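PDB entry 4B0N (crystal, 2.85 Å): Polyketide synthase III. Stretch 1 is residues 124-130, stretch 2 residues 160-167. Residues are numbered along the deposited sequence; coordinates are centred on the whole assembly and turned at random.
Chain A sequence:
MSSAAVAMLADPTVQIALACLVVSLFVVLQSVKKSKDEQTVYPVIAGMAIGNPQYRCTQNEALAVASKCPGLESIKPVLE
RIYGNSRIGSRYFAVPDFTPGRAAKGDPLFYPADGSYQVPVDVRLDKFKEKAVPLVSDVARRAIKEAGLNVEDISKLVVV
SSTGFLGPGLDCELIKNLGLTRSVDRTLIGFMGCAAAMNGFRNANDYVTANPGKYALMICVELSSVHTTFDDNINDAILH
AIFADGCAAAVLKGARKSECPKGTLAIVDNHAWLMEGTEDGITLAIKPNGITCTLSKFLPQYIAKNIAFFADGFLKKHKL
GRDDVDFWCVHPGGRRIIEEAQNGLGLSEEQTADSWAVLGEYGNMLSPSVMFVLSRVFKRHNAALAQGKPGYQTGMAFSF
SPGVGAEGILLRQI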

# COMPACT_ATOMS: atom_id res chain seq x y z
N ARG A 124 -18.64 0.33 7.59
CA ARG A 124 -17.53 0.01 8.50
C ARG A 124 -16.29 0.85 8.19
O ARG A 124 -15.62 1.33 9.10
CB ARG A 124 -17.19 -1.49 8.45
CG ARG A 124 -18.21 -2.38 9.14
CD ARG A 124 -17.82 -3.84 9.10
NE ARG A 124 -18.92 -4.71 9.52
CZ ARG A 124 -19.06 -5.22 10.75
NH1 ARG A 124 -18.17 -4.99 11.70
NH2 ARG A 124 -20.10 -5.99 11.01
N LEU A 125 -16.00 1.03 6.90
CA LEU A 125 -14.85 1.83 6.48
C LEU A 125 -15.09 3.33 6.64
O LEU A 125 -14.16 4.09 6.91
CB LEU A 125 -14.43 1.48 5.04
CG LEU A 125 -13.79 0.10 4.83
CD1 LEU A 125 -13.85 -0.31 3.37
CD2 LEU A 125 -12.37 0.05 5.36
N ASP A 126 -16.35 3.75 6.50
CA ASP A 126 -16.75 5.13 6.79
C ASP A 126 -16.49 5.49 8.26
O ASP A 126 -16.10 6.62 8.57
CB ASP A 126 -18.22 5.36 6.45
CG ASP A 126 -18.47 5.43 4.94
OD1 ASP A 126 -17.50 5.58 4.16
OD2 ASP A 126 -19.66 5.34 4.54
N LYS A 127 -16.72 4.52 9.14
CA LYS A 127 -16.41 4.66 10.56
C LYS A 127 -14.92 4.68 10.86
O LYS A 127 -14.48 5.36 11.79
CB LYS A 127 -17.07 3.54 11.36
CG LYS A 127 -18.15 4.02 12.31
CD LYS A 127 -17.57 4.69 13.55
CE LYS A 127 -18.65 4.89 14.59
NZ LYS A 127 -18.50 6.19 15.29
N PHE A 128 -14.14 3.92 10.08
CA PHE A 128 -12.69 3.94 10.20
C PHE A 128 -12.16 5.36 10.01
O PHE A 128 -11.38 5.84 10.82
CB PHE A 128 -12.04 2.99 9.19
CG PHE A 128 -10.54 2.99 9.24
CD1 PHE A 128 -9.80 3.92 8.50
CD2 PHE A 128 -9.86 2.07 10.03
CE1 PHE A 128 -8.42 3.93 8.56
CE2 PHE A 128 -8.48 2.08 10.09
CZ PHE A 128 -7.75 3.01 9.36
N LYS A 129 -12.61 6.01 8.93
CA LYS A 129 -12.23 7.39 8.64
C LYS A 129 -12.62 8.32 9.78
O LYS A 129 -11.81 9.12 10.23
CB LYS A 129 -12.87 7.86 7.33
CG LYS A 129 -12.46 9.26 6.91
CD LYS A 129 -13.14 9.68 5.62
CE LYS A 129 -12.98 11.17 5.38
NZ LYS A 129 -13.68 11.59 4.13
N GLU A 130 -13.86 8.18 10.24
CA GLU A 130 -14.43 9.03 11.28
C GLU A 130 -13.61 9.05 12.57
O GLU A 130 -13.55 10.08 13.25
CB GLU A 130 -15.86 8.59 11.59
CG GLU A 130 -16.65 9.57 12.45
CD GLU A 130 -17.72 8.90 13.29
OE1 GLU A 130 -18.39 7.97 12.79
OE2 GLU A 130 -17.90 9.32 14.46
N VAL A 160 0.08 3.32 7.00
CA VAL A 160 0.01 1.86 6.98
C VAL A 160 -1.25 1.39 7.70
O VAL A 160 -1.50 1.77 8.86
CB VAL A 160 1.26 1.24 7.65
CG1 VAL A 160 1.06 -0.25 7.91
CG2 VAL A 160 2.50 1.46 6.79
N SER A 161 -2.06 0.57 7.02
CA SER A 161 -3.25 -0.03 7.62
C SER A 161 -3.76 -1.23 6.85
O SER A 161 -3.73 -1.25 5.62
CB SER A 161 -4.38 1.01 7.75
OG SER A 161 -5.38 0.54 8.63
N SER A 162 -4.22 -2.24 7.59
CA SER A 162 -4.91 -3.40 7.02
C SER A 162 -6.38 -3.40 7.44
O SER A 162 -7.14 -4.30 7.08
CB SER A 162 -4.23 -4.70 7.48
OG SER A 162 -2.91 -4.79 6.98
N THR A 163 -6.78 -2.39 8.21
CA THR A 163 -8.15 -2.28 8.71
C THR A 163 -8.91 -1.09 8.12
O THR A 163 -10.07 -0.84 8.47
CB THR A 163 -8.19 -2.20 10.25
OG1 THR A 163 -7.34 -1.14 10.70
CG2 THR A 163 -7.73 -3.52 10.87
N GLY A 164 -8.25 -0.35 7.22
CA GLY A 164 -8.85 0.82 6.60
C GLY A 164 -8.39 1.08 5.18
O GLY A 164 -7.20 1.05 4.89
N PHE A 165 -9.36 1.32 4.30
CA PHE A 165 -9.09 1.69 2.91
C PHE A 165 -10.08 2.78 2.55
O PHE A 165 -11.29 2.58 2.61
CB PHE A 165 -9.25 0.49 1.97
CG PHE A 165 -8.32 -0.66 2.28
CD1 PHE A 165 -7.03 -0.68 1.78
CD2 PHE A 165 -8.75 -1.71 3.08
CE1 PHE A 165 -6.17 -1.73 2.06
CE2 PHE A 165 -7.89 -2.77 3.38
CZ PHE A 165 -6.60 -2.77 2.86
N LEU A 166 -9.55 3.95 2.19
CA LEU A 166 -10.38 5.15 2.05
C LEU A 166 -10.16 5.87 0.74
O LEU A 166 -9.03 5.92 0.23
CB LEU A 166 -10.13 6.10 3.23
CG LEU A 166 -10.25 5.53 4.65
CD1 LEU A 166 -9.76 6.54 5.67
CD2 LEU A 166 -11.67 5.09 4.96
N GLY A 167 -11.25 6.42 0.20
CA GLY A 167 -11.26 7.15 -1.08
C GLY A 167 -10.12 8.13 -1.19
O GLY A 167 -9.04 7.76 -1.67

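Stretch 1 is one segment of a longer helix. Stretch 2 leaves a strand at Ser 161 and continues as loop. The two pack mainly through Leu 125 and Phe 128 of the helix, and no hydrogen bond crosses between them.

Arg 124 makes no contact with stretch 2. Its backbone O accepts a hydrogen bond from Phe 128 N at 3.1 Å, one of the bonds that hold the helix together. Its guanidinium group is hydrogen-bonded elsewhere in the structure.

Leu 125 points toward the loop, and its CA lies 6.1 Å from the CA of Gly 164. The side chain has chi1 in m and chi2 in t. Its CD2 methyl rests against loop backbone: Leu 125 CD2 is 3.4 Å from Phe 165 N and 3.8 Å from Gly 164 CA. The helix backbone is also touched here, since Leu 125 O lies 3.3 Å from Leu 166 CD2. Leu 125 O already accepts a hydrogen bond from Lys 129 N at 3.2 Å, so the methyl packs beside a carbonyl that has a partner within the helix.

The CA-to-CB bonds of Asp 126 and Lys 127 point away from the loop, and neither residue makes a contact with it. Lys 127 instead forms a salt bridge within the helix, with its NZ 3.1 Å from Glu 130 OE1.

Phe 128 points toward the loop, with chi1 in t, and has the largest covered area in stretch 1. Gly 164 lies over one face of its ring. The Gly 164 CA is 3.5 Å from the centroid of the Phe 128 ring and only 3° off the ring normal, a well-centred CH-pi contact. The lack of a side chain at Gly 164 matters: an ideal CB there would sit 2.2 Å from Phe 128 CE1, a clash. Leu 166 meets the ring at its edge, near the ring plane, with Phe 128 CD1 3.9 Å from Leu 166 CD1. Polar atoms also border the ring. Phe 128 CD2 is 3.3 Å from Thr 163 O, Phe 128 CE2 is 3.5 Å from Thr 163 OG1, and Phe 128 CZ is 3.5 Å from Ser 161 OG. Both hydroxyls are hydrogen-bonded elsewhere in the structure, so packing against carbon does not leave them unsatisfied.

Lys 129 adds a smaller contact. Its CB lies 3.8 Å from Leu 166 CD1, while the extended chain, t at all four chi angles, leads its end away from the loop. Leu 166 therefore touches Leu 125, Phe 128 and Lys 129.

Glu 130 is out of reach of stretch 2.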